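Local coordinates for protein KLLA0F20702p (Kluyveromyces lactis, PDB 5Y5A) that is a yeast telomerase subunit of the Est1 family, the part here being its largely helical N-terminal portion, and probably helps recruit telomerase to telomeres by binding Cdc13, at residues L84-V89 / K132-T137; S13-Q18 / H42-Q47; E396-F401 / M430-S435. All coordinates share one frame; numbering follows the deposited sequence.

Contact 1: residues L84-V89 / K132-T137; sequences LTWKHV and KLYYST
The hydroxyl of Tyr134 comes to the edge of the Trp86 indole, near the plane of that ring, while Tyr194 of helix 179-206 stacks against the indole. The Trp86 and Tyr134 side chains cross at about a right angle, and OH lies 3.9 Å from CE3 and 3.8 Å from CB of Trp86. The tyrosine ring itself is met obliquely by the methyl of Thr85, whose CG2 stands 3.7 Å from Tyr134 OH. That oxygen is not left without a mate, because it is hydrogen-bonded to His90 ND1 one turn beyond Trp86, and the rings of His90 and Tyr134 meet at about 80°. A tyrosine suits this place, its long ring spanning the gap between helices and its polar tip finding a bond there.

Beside it, Thr85 and Leu133 reach toward each other tip to tip, and CG2 to CD2 is a tight 3.5 Å. Thr85 can offer a methyl because CG2 stands anti to the backbone N, which leaves OG1 (chi1 -65°) beside that N, where it bonds to Ile81 O in its own helix. Threonine thus shows carbon to the leucine and hides its hydroxyl. The axes of segments 84-89 and 132-137 run antiparallel at 175°, 12.5 Å apart at closest approach, a wide spacing bridged by side chains, as between the antiparallel helices of a TPR-like helical array, the class to which this Est1 family region belongs.

Contact 2: residues S13-Q18 / H42-Q47; sequences SGFQKQ and HSKIMQ
Phe15 reaches from helix 7-21 to Lys44 and Ile45 on helix 33-53. Its CB points toward the partner helix, and CG lies anti to the carbonyl carbon and beside the backbone N (chi1 -66°), a turn that carries the ring across the gap. From there the ring divides its contacts between two neighbours. On one side CD2 comes within 4.4 Å of Ile45 CD1, and CE2 sits 3.9 Å from Ile45 CG1, the shortest approach between the two segments. On the other side CE1 is 4.2 Å from Lys44 CD, while at the tip CZ lies 4.3 Å from Lys44 CB. Both neighbours come at the ring obliquely.

The two helices follow one another in the chain and run in roughly opposite directions, making an antiparallel helical pair at the N-terminal end of this all-helical region, with helix 78-105 packed against both. Phenylalanine suits the place because a wide, flat, wholly apolar side chain can touch several neighbours at once: Phe12 meets its ring edge-to-face, and Val89 and Ile41 also touch it.

Ile45 and Phe15 slide past each other in opposite directions. The isoleucine chain is extended (chi2 -179°), so CG1 lies along the phenylalanine while CD1 goes on toward Thr85 of the next helix; a branched aliphatic residue can serve both neighbours. Lys44 crosses the ring at a slant, its methylenes straight beyond CG. Those methylenes give the buried ring an apolar border, and a lysine fits this border because its long chain allows the charged NZ to continue toward the solvent-exposed surface.

Contact 3: residues E396-F401 / M430-S435; sequences EFIFKF and MCWIKS
Phe399 presents the far end of its ring to two residues of the facing helix, Trp432 at CE1 and Ile433 at CE2 and CZ. Ile433 CD1 lies at the ring edge, close to its plane, 3.8 Å from Phe399 CE2. The indole is turned differently: its CZ3 comes obliquely to the phenyl ring, 4.0 Å from Phe399 CE1, and the same corner also receives Ile398 CG2 at 4.1 Å, the side chains of Ile398 and Trp432 crossing at about a right angle. Trp432 arrives there because its CG stands anti to the backbone N (chi1 179°), swinging the six-membered ring toward helix 385-410.

Helices 385-410 and 421-433 are successive, roughly opposed helices of the Est1 DNA/RNA-binding family region, which belongs to the TPR clan; their interface here is wholly apolar. An alanine in place of Phe399 would probably open a gap between the helices and leave both the CZ3 corner of Trp432 and the CD1 methyl of Ile433 without their aromatic neighbour. Tryptophan fits its place by joining a broad apolar surface to one N-H, and NE1 is satisfied by a hydrogen bond to His373 NE2 on helix 339-379.

In the fold
Contacts 1 and 2 belong to one N-terminal cluster, their centres 10 Å apart. The junction between them is polar as well as apolar: His88 ND1 lies 2.6 Å from Gln16 OE1, a probable hydrogen bond, while Leu133 CD1 packs 3.5 Å from Met46 CG. Helices 7-21, 33-53, 78-105 and 113-144 thereby share a continuous core. Contact 3 lies on the opposite side of the chain's centre, about 42 Å from contact 1 and 50 Å from contact 2, measured between centres, and touches neither. Contact 3 adjoins the bound peptide, probably of Cdc13, where Met430 and Lys434 each pack on an aromatic side chain of that peptide.

Contact 1: residues L84-V89 / K132-T137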
loop_
_atom_site.group_PDB
_atom_site.type_symbol
_atom_site.label_atom_id
_atom_site.label_comp_id
_atom_site.label_asym_id
_atom_site.label_seq_id
_atom_site.Cartn_x
_atom_site.Cartn_y
_atom_site.Cartn_z
ATOM N N LEU A 84 -21.594 5.698 -8.294
ATOM C CA LEU A 84 -22.305 5.958 -9.540
ATOM C C LEU A 84 -22.064 7.388 -10.027
ATOM O O LEU A 84 -22.158 7.680 -11.227
ATOM C CB LEU A 84 -23.805 5.713 -9.365
ATOM C CG LEU A 84 -24.253 4.259 -9.218
ATOM C CD1 LEU A 84 -25.746 4.198 -8.963
ATOM C CD2 LEU A 84 -23.890 3.455 -10.455
ATOM N N THR A 85 -21.763 8.279 -9.087
ATOM C CA THR A 85 -21.494 9.671 -9.414
ATOM C C THR A 85 -20.157 9.807 -10.132
ATOM O O THR A 85 -20.051 10.476 -11.162
ATOM C CB THR A 85 -21.491 10.550 -8.157
ATOM O OG1 THR A 85 -22.806 10.563 -7.583
ATOM C CG2 THR A 85 -21.077 11.967 -8.516
ATOM N N TRP A 86 -19.138 9.161 -9.581
ATOM C CA TRP A 86 -17.828 9.147 -10.208
ATOM C C TRP A 86 -17.892 8.512 -11.585
ATOM O O TRP A 86 -17.468 9.107 -12.571
ATOM C CB TRP A 86 -16.821 8.395 -9.343
ATOM C CG TRP A 86 -15.506 8.263 -10.018
ATOM C CD1 TRP A 86 -14.960 7.128 -10.540
ATOM C CD2 TRP A 86 -14.571 9.321 -10.276
ATOM N NE1 TRP A 86 -13.736 7.410 -11.099
ATOM C CE2 TRP A 86 -13.474 8.744 -10.950
ATOM C CE3 TRP A 86 -14.554 10.690 -9.999
ATOM C CZ2 TRP A 86 -12.371 9.498 -11.347
ATOM C CZ3 TRP A 86 -13.459 11.434 -10.396
ATOM C CH2 TRP A 86 -12.384 10.838 -11.062
ATOM N N LYS A 87 -18.450 7.306 -11.639
ATOM C CA LYS A 87 -18.480 6.501 -12.856
ATOM C C LYS A 87 -19.259 7.133 -14.004
ATOM O O LYS A 87 -18.806 7.116 -15.146
ATOM C CB LYS A 87 -19.069 5.124 -12.550
ATOM C CG LYS A 87 -19.046 4.159 -13.717
ATOM C CD LYS A 87 -19.684 2.843 -13.321
ATOM C CE LYS A 87 -19.752 1.880 -14.488
ATOM N NZ LYS A 87 -20.465 0.624 -14.118
ATOM N N HIS A 88 -20.428 7.689 -13.701
ATOM C CA HIS A 88 -21.350 8.118 -14.745
ATOM C C HIS A 88 -21.356 9.624 -14.992
ATOM O O HIS A 88 -21.766 10.082 -16.059
ATOM C CB HIS A 88 -22.764 7.655 -14.403
ATOM C CG HIS A 88 -22.911 6.167 -14.364
ATOM N ND1 HIS A 88 -22.954 5.395 -15.505
ATOM C CD2 HIS A 88 -23.021 5.310 -13.324
ATOM C CE1 HIS A 88 -23.086 4.124 -15.168
ATOM N NE2 HIS A 88 -23.129 4.045 -13.851
ATOM N N VAL A 89 -20.907 10.392 -14.007
ATOM C CA VAL A 89 -20.944 11.844 -14.125
ATOM C C VAL A 89 -19.549 12.451 -14.213
ATOM O O VAL A 89 -19.239 13.174 -15.156
ATOM C CB VAL A 89 -21.682 12.485 -12.940
ATOM C CG1 VAL A 89 -21.732 13.990 -13.105
ATOM C CG2 VAL A 89 -23.079 11.904 -12.811
ATOM N N LYS A 132 -16.990 20.375 -4.842
ATOM C CA LYS A 132 -17.989 20.724 -3.841
ATOM C C LYS A 132 -18.944 19.576 -3.563
ATOM O O LYS A 132 -19.344 19.378 -2.424
ATOM C CB LYS A 132 -18.782 21.962 -4.266
ATOM C CG LYS A 132 -18.137 23.268 -3.839
ATOM C CD LYS A 132 -18.953 24.474 -4.273
ATOM C CE LYS A 132 -18.228 25.771 -3.935
ATOM N NZ LYS A 132 -18.965 26.975 -4.409
ATOM N N LEU A 133 -19.308 18.823 -4.595
ATOM C CA LEU A 133 -20.217 17.694 -4.421
ATOM C C LEU A 133 -19.688 16.696 -3.386
ATOM O O LEU A 133 -20.440 16.177 -2.559
ATOM C CB LEU A 133 -20.448 16.988 -5.752
ATOM C CG LEU A 133 -21.451 15.835 -5.734
ATOM C CD1 LEU A 133 -22.854 16.343 -5.480
ATOM C CD2 LEU A 133 -21.404 15.093 -7.043
ATOM N N TYR A 134 -18.386 16.449 -3.417
ATOM C CA TYR A 134 -17.784 15.481 -2.509
ATOM C C TYR A 134 -17.497 16.063 -1.133
ATOM O O TYR A 134 -17.738 15.412 -0.118
ATOM C CB TYR A 134 -16.501 14.923 -3.112
ATOM C CG TYR A 134 -16.754 14.084 -4.336
ATOM C CD1 TYR A 134 -17.542 12.939 -4.262
ATOM C CD2 TYR A 134 -16.209 14.431 -5.563
ATOM C CE1 TYR A 134 -17.784 12.168 -5.379
ATOM C CE2 TYR A 134 -16.443 13.662 -6.686
ATOM C CZ TYR A 134 -17.231 12.536 -6.589
ATOM O OH TYR A 134 -17.464 11.770 -7.704
ATOM N N TYR A 135 -16.974 17.284 -1.102
ATOM C CA TYR A 135 -16.648 17.930 0.160
ATOM C C TYR A 135 -17.907 18.353 0.929
ATOM O O TYR A 135 -17.886 18.411 2.158
ATOM C CB TYR A 135 -15.734 19.137 -0.076
ATOM C CG TYR A 135 -15.170 19.728 1.198
ATOM C CD1 TYR A 135 -14.210 19.049 1.933
ATOM C CD2 TYR A 135 -15.597 20.965 1.664
ATOM C CE1 TYR A 135 -13.691 19.576 3.097
ATOM C CE2 TYR A 135 -15.079 21.505 2.827
ATOM C CZ TYR A 135 -14.129 20.803 3.542
ATOM O OH TYR A 135 -13.611 21.331 4.702
ATOM N N SER A 136 -18.993 18.651 0.213
ATOM C CA SER A 136 -20.279 18.948 0.855
ATOM C C SER A 136 -20.728 17.753 1.669
ATOM O O SER A 136 -21.205 17.887 2.796
ATOM C CB SER A 136 -21.374 19.278 -0.166
ATOM O OG SER A 136 -21.104 20.468 -0.879
ATOM N N THR A 137 -20.581 16.579 1.070
ATOM C CA THR A 137 -21.041 15.346 1.678
ATOM C C THR A 137 -20.252 15.067 2.954
ATOM O O THR A 137 -20.836 14.717 3.980
ATOM C CB THR A 137 -20.918 14.181 0.691
ATOM O OG1 THR A 137 -21.460 14.591 -0.572
ATOM C CG2 THR A 137 -21.687 12.971 1.191
#

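Contact 2: residues S13-Q18 / H42-Q47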
loop_
_atom_site.group_PDB
_atom_site.type_symbol
_atom_site.label_atom_id
_atom_site.label_comp_id
_atom_site.label_asym_id
_atom_site.label_seq_id
_atom_site.Cartn_x
_atom_site.Cartn_y
_atom_site.Cartn_z
ATOM N N SER A 13 -27.198 6.352 -15.319
ATOM C CA SER A 13 -26.934 6.126 -16.730
ATOM C C SER A 13 -27.469 7.307 -17.535
ATOM O O SER A 13 -26.840 7.762 -18.491
ATOM C CB SER A 13 -27.572 4.818 -17.196
ATOM O OG SER A 13 -27.539 4.714 -18.607
ATOM N N GLY A 14 -28.626 7.811 -17.119
ATOM C CA GLY A 14 -29.244 8.964 -17.746
ATOM C C GLY A 14 -28.439 10.239 -17.587
ATOM O O GLY A 14 -28.411 11.074 -18.488
ATOM N N PHE A 15 -27.788 10.399 -16.440
ATOM C CA PHE A 15 -26.924 11.550 -16.225
ATOM C C PHE A 15 -25.794 11.519 -17.234
ATOM O O PHE A 15 -25.477 12.527 -17.866
ATOM C CB PHE A 15 -26.354 11.562 -14.806
ATOM C CG PHE A 15 -27.385 11.767 -13.740
ATOM C CD1 PHE A 15 -28.592 12.366 -14.035
ATOM C CD2 PHE A 15 -27.144 11.358 -12.441
ATOM C CE1 PHE A 15 -29.542 12.553 -13.056
ATOM C CE2 PHE A 15 -28.095 11.545 -11.458
ATOM C CZ PHE A 15 -29.291 12.140 -11.766
ATOM N N GLN A 16 -25.194 10.341 -17.369
ATOM C CA GLN A 16 -24.090 10.130 -18.293
ATOM C C GLN A 16 -24.492 10.509 -19.714
ATOM O O GLN A 16 -23.830 11.328 -20.352
ATOM C CB GLN A 16 -23.624 8.675 -18.237
ATOM C CG GLN A 16 -22.404 8.368 -19.086
ATOM C CD GLN A 16 -21.831 6.998 -18.797
ATOM O OE1 GLN A 16 -21.922 6.502 -17.676
ATOM N NE2 GLN A 16 -21.239 6.376 -19.809
ATOM N N LYS A 17 -25.593 9.933 -20.193
ATOM C CA LYS A 17 -26.056 10.175 -21.559
ATOM C C LYS A 17 -26.384 11.644 -21.800
ATOM O O LYS A 17 -26.134 12.172 -22.882
ATOM C CB LYS A 17 -27.276 9.303 -21.872
ATOM C CG LYS A 17 -26.992 7.811 -21.762
ATOM C CD LYS A 17 -28.112 6.949 -22.329
ATOM C CE LYS A 17 -27.738 5.473 -22.233
ATOM N NZ LYS A 17 -28.739 4.572 -22.863
ATOM N N GLN A 18 -26.939 12.301 -20.786
ATOM C CA GLN A 18 -27.205 13.732 -20.856
ATOM C C GLN A 18 -25.922 14.531 -21.076
ATOM O O GLN A 18 -25.870 15.415 -21.932
ATOM C CB GLN A 18 -27.905 14.211 -19.581
ATOM C CG GLN A 18 -29.392 13.892 -19.530
ATOM C CD GLN A 18 -30.082 14.487 -18.316
ATOM O OE1 GLN A 18 -29.432 14.905 -17.358
ATOM N NE2 GLN A 18 -31.411 14.530 -18.353
ATOM N N HIS A 42 -25.928 17.683 -10.187
ATOM C CA HIS A 42 -25.377 17.807 -8.840
ATOM C C HIS A 42 -26.483 18.041 -7.815
ATOM O O HIS A 42 -26.435 17.517 -6.702
ATOM C CB HIS A 42 -24.360 18.950 -8.771
ATOM C CG HIS A 42 -22.968 18.548 -9.144
ATOM N ND1 HIS A 42 -21.870 19.339 -8.881
ATOM C CD2 HIS A 42 -22.492 17.435 -9.753
ATOM C CE1 HIS A 42 -20.779 18.733 -9.316
ATOM N NE2 HIS A 42 -21.129 17.577 -9.849
ATOM N N SER A 43 -27.478 18.830 -8.202
ATOM C CA SER A 43 -28.582 19.167 -7.312
ATOM C C SER A 43 -29.416 17.939 -6.966
ATOM O O SER A 43 -29.883 17.796 -5.838
ATOM C CB SER A 43 -29.471 20.240 -7.941
ATOM O OG SER A 43 -30.656 20.410 -7.186
ATOM N N LYS A 44 -29.604 17.056 -7.942
ATOM C CA LYS A 44 -30.367 15.833 -7.723
ATOM C C LYS A 44 -29.589 14.859 -6.856
ATOM O O LYS A 44 -30.150 14.210 -5.977
ATOM C CB LYS A 44 -30.723 15.169 -9.050
ATOM C CG LYS A 44 -31.754 15.916 -9.863
ATOM C CD LYS A 44 -32.200 15.100 -11.064
ATOM C CE LYS A 44 -33.326 15.796 -11.809
ATOM N NZ LYS A 44 -33.820 14.978 -12.947
ATOM N N ILE A 45 -28.289 14.763 -7.116
ATOM C CA ILE A 45 -27.434 13.833 -6.400
ATOM C C ILE A 45 -27.319 14.234 -4.933
ATOM O O ILE A 45 -27.456 13.391 -4.041
ATOM C CB ILE A 45 -26.038 13.758 -7.042
ATOM C CG1 ILE A 45 -26.137 13.160 -8.448
ATOM C CG2 ILE A 45 -25.082 12.944 -6.176
ATOM C CD1 ILE A 45 -24.798 13.028 -9.148
ATOM N N MET A 46 -27.083 15.524 -4.693
ATOM C CA MET A 46 -27.002 16.059 -3.336
ATOM C C MET A 46 -28.268 15.716 -2.570
ATOM O O MET A 46 -28.240 15.492 -1.361
ATOM C CB MET A 46 -26.784 17.576 -3.357
ATOM C CG MET A 46 -25.335 17.999 -3.600
ATOM S SD MET A 46 -25.113 19.778 -3.861
ATOM C CE MET A 46 -23.346 19.875 -4.161
ATOM N N GLN A 47 -29.378 15.662 -3.294
ATOM C CA GLN A 47 -30.664 15.324 -2.707
ATOM C C GLN A 47 -30.794 13.836 -2.395
ATOM O O GLN A 47 -31.419 13.463 -1.406
ATOM C CB GLN A 47 -31.781 15.752 -3.639
ATOM C CG GLN A 47 -33.152 15.603 -3.054
ATOM C CD GLN A 47 -34.150 16.353 -3.872
ATOM O OE1 GLN A 47 -33.772 17.127 -4.743
ATOM N NE2 GLN A 47 -35.429 16.136 -3.606
#

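Contact 3: residues E396-F401 / M430-S435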
loop_
_atom_site.group_PDB
_atom_site.type_symbol
_atom_site.label_atom_id
_atom_site.label_comp_id
_atom_site.label_asym_id
_atom_site.label_seq_id
_atom_site.Cartn_x
_atom_site.Cartn_y
_atom_site.Cartn_z
ATOM N N GLU A 396 13.060 -18.770 -3.262
ATOM C CA GLU A 396 14.486 -18.803 -2.952
ATOM C C GLU A 396 15.092 -17.410 -3.034
ATOM O O GLU A 396 15.832 -17.009 -2.139
ATOM C CB GLU A 396 15.233 -19.745 -3.899
ATOM C CG GLU A 396 15.024 -21.219 -3.608
ATOM C CD GLU A 396 15.675 -22.114 -4.642
ATOM O OE1 GLU A 396 16.295 -21.575 -5.584
ATOM O OE2 GLU A 396 15.565 -23.353 -4.512
ATOM N N PHE A 397 14.781 -16.684 -4.110
ATOM C CA PHE A 397 15.279 -15.323 -4.280
ATOM C C PHE A 397 14.780 -14.438 -3.149
ATOM O O PHE A 397 15.514 -13.608 -2.623
ATOM C CB PHE A 397 14.848 -14.721 -5.630
ATOM C CG PHE A 397 15.093 -13.241 -5.720
ATOM C CD1 PHE A 397 16.391 -12.746 -5.810
ATOM C CD2 PHE A 397 14.036 -12.343 -5.678
ATOM C CE1 PHE A 397 16.634 -11.371 -5.869
ATOM C CE2 PHE A 397 14.261 -10.974 -5.736
ATOM C CZ PHE A 397 15.566 -10.481 -5.832
ATOM N N ILE A 398 13.515 -14.612 -2.790
ATOM C CA ILE A 398 12.935 -13.808 -1.724
ATOM C C ILE A 398 13.692 -14.038 -0.417
ATOM O O ILE A 398 14.045 -13.087 0.286
ATOM C CB ILE A 398 11.433 -14.112 -1.558
ATOM C CG1 ILE A 398 10.688 -13.619 -2.803
ATOM C CG2 ILE A 398 10.874 -13.439 -0.317
ATOM C CD1 ILE A 398 9.214 -13.810 -2.764
ATOM N N PHE A 399 13.984 -15.297 -0.101
ATOM C CA PHE A 399 14.677 -15.571 1.154
ATOM C C PHE A 399 16.153 -15.192 1.076
ATOM O O PHE A 399 16.775 -14.891 2.089
ATOM C CB PHE A 399 14.481 -17.032 1.558
ATOM C CG PHE A 399 13.208 -17.251 2.321
ATOM C CD1 PHE A 399 12.001 -17.387 1.655
ATOM C CD2 PHE A 399 13.205 -17.230 3.705
ATOM C CE1 PHE A 399 10.814 -17.560 2.356
ATOM C CE2 PHE A 399 12.017 -17.395 4.414
ATOM C CZ PHE A 399 10.825 -17.565 3.737
ATOM N N LYS A 400 16.697 -15.166 -0.134
ATOM C CA LYS A 400 18.026 -14.618 -0.345
ATOM C C LYS A 400 18.036 -13.141 0.072
ATOM O O LYS A 400 18.958 -12.677 0.746
ATOM C CB LYS A 400 18.442 -14.773 -1.808
ATOM C CG LYS A 400 19.842 -14.279 -2.095
ATOM C CD LYS A 400 20.238 -14.523 -3.539
ATOM C CE LYS A 400 21.665 -14.051 -3.781
ATOM N NZ LYS A 400 22.141 -14.355 -5.158
ATOM N N PHE A 401 16.991 -12.416 -0.328
ATOM C CA PHE A 401 16.819 -11.006 0.028
ATOM C C PHE A 401 16.694 -10.824 1.540
ATOM O O PHE A 401 17.310 -9.925 2.119
ATOM C CB PHE A 401 15.583 -10.434 -0.673
ATOM C CG PHE A 401 15.450 -8.946 -0.558
ATOM C CD1 PHE A 401 16.071 -8.111 -1.473
ATOM C CD2 PHE A 401 14.690 -8.381 0.455
ATOM C CE1 PHE A 401 15.942 -6.734 -1.382
ATOM C CE2 PHE A 401 14.560 -7.000 0.557
ATOM C CZ PHE A 401 15.186 -6.181 -0.359
ATOM N N MET A 430 8.568 -12.514 9.898
ATOM C CA MET A 430 8.018 -13.564 10.736
ATOM C C MET A 430 6.502 -13.628 10.644
ATOM O O MET A 430 5.923 -14.708 10.615
ATOM C CB MET A 430 8.446 -13.365 12.189
ATOM C CG MET A 430 9.949 -13.320 12.363
ATOM S SD MET A 430 10.760 -14.706 11.543
ATOM C CE MET A 430 10.041 -16.051 12.459
ATOM N N CYS A 431 5.861 -12.472 10.599
ATOM C CA CYS A 431 4.409 -12.440 10.497
ATOM C C CYS A 431 3.949 -12.997 9.160
ATOM O O CYS A 431 2.922 -13.678 9.080
ATOM C CB CYS A 431 3.889 -11.021 10.690
ATOM S SG CYS A 431 3.906 -10.507 12.408
ATOM N N TRP A 432 4.712 -12.717 8.111
ATOM C CA TRP A 432 4.409 -13.285 6.803
ATOM C C TRP A 432 4.570 -14.795 6.837
ATOM O O TRP A 432 3.677 -15.545 6.424
ATOM C CB TRP A 432 5.319 -12.697 5.726
ATOM C CG TRP A 432 5.059 -13.269 4.360
ATOM C CD1 TRP A 432 3.855 -13.328 3.708
ATOM C CD2 TRP A 432 6.024 -13.840 3.468
ATOM N NE1 TRP A 432 4.014 -13.906 2.467
ATOM C CE2 TRP A 432 5.338 -14.218 2.292
ATOM C CE3 TRP A 432 7.404 -14.061 3.546
ATOM C CZ2 TRP A 432 5.984 -14.814 1.209
ATOM C CZ3 TRP A 432 8.047 -14.643 2.462
ATOM C CH2 TRP A 432 7.334 -15.018 1.315
ATOM N N ILE A 433 5.721 -15.229 7.342
ATOM C CA ILE A 433 6.071 -16.641 7.358
ATOM C C ILE A 433 5.042 -17.472 8.128
ATOM O O ILE A 433 4.641 -18.534 7.658
ATOM C CB ILE A 433 7.484 -16.835 7.933
ATOM C CG1 ILE A 433 8.517 -16.304 6.931
ATOM C CG2 ILE A 433 7.763 -18.296 8.236
ATOM C CD1 ILE A 433 9.938 -16.299 7.436
ATOM N N LYS A 434 4.578 -16.976 9.277
ATOM C CA LYS A 434 3.595 -17.709 10.076
ATOM C C LYS A 434 2.207 -17.761 9.430
ATOM O O LYS A 434 1.328 -18.486 9.904
ATOM C CB LYS A 434 3.465 -17.092 11.469
ATOM C CG LYS A 434 2.308 -16.128 11.605
ATOM C CD LYS A 434 2.291 -15.458 12.968
ATOM C CE LYS A 434 1.203 -16.038 13.848
ATOM N NZ LYS A 434 1.184 -15.383 15.184
ATOM N N SER A 435 2.009 -16.996 8.363
ATOM C CA SER A 435 0.688 -16.848 7.755
ATOM C C SER A 435 0.411 -17.836 6.631
ATOM O O SER A 435 -0.723 -17.962 6.191
ATOM C CB SER A 435 0.509 -15.427 7.199
ATOM O OG SER A 435 0.478 -14.459 8.231
#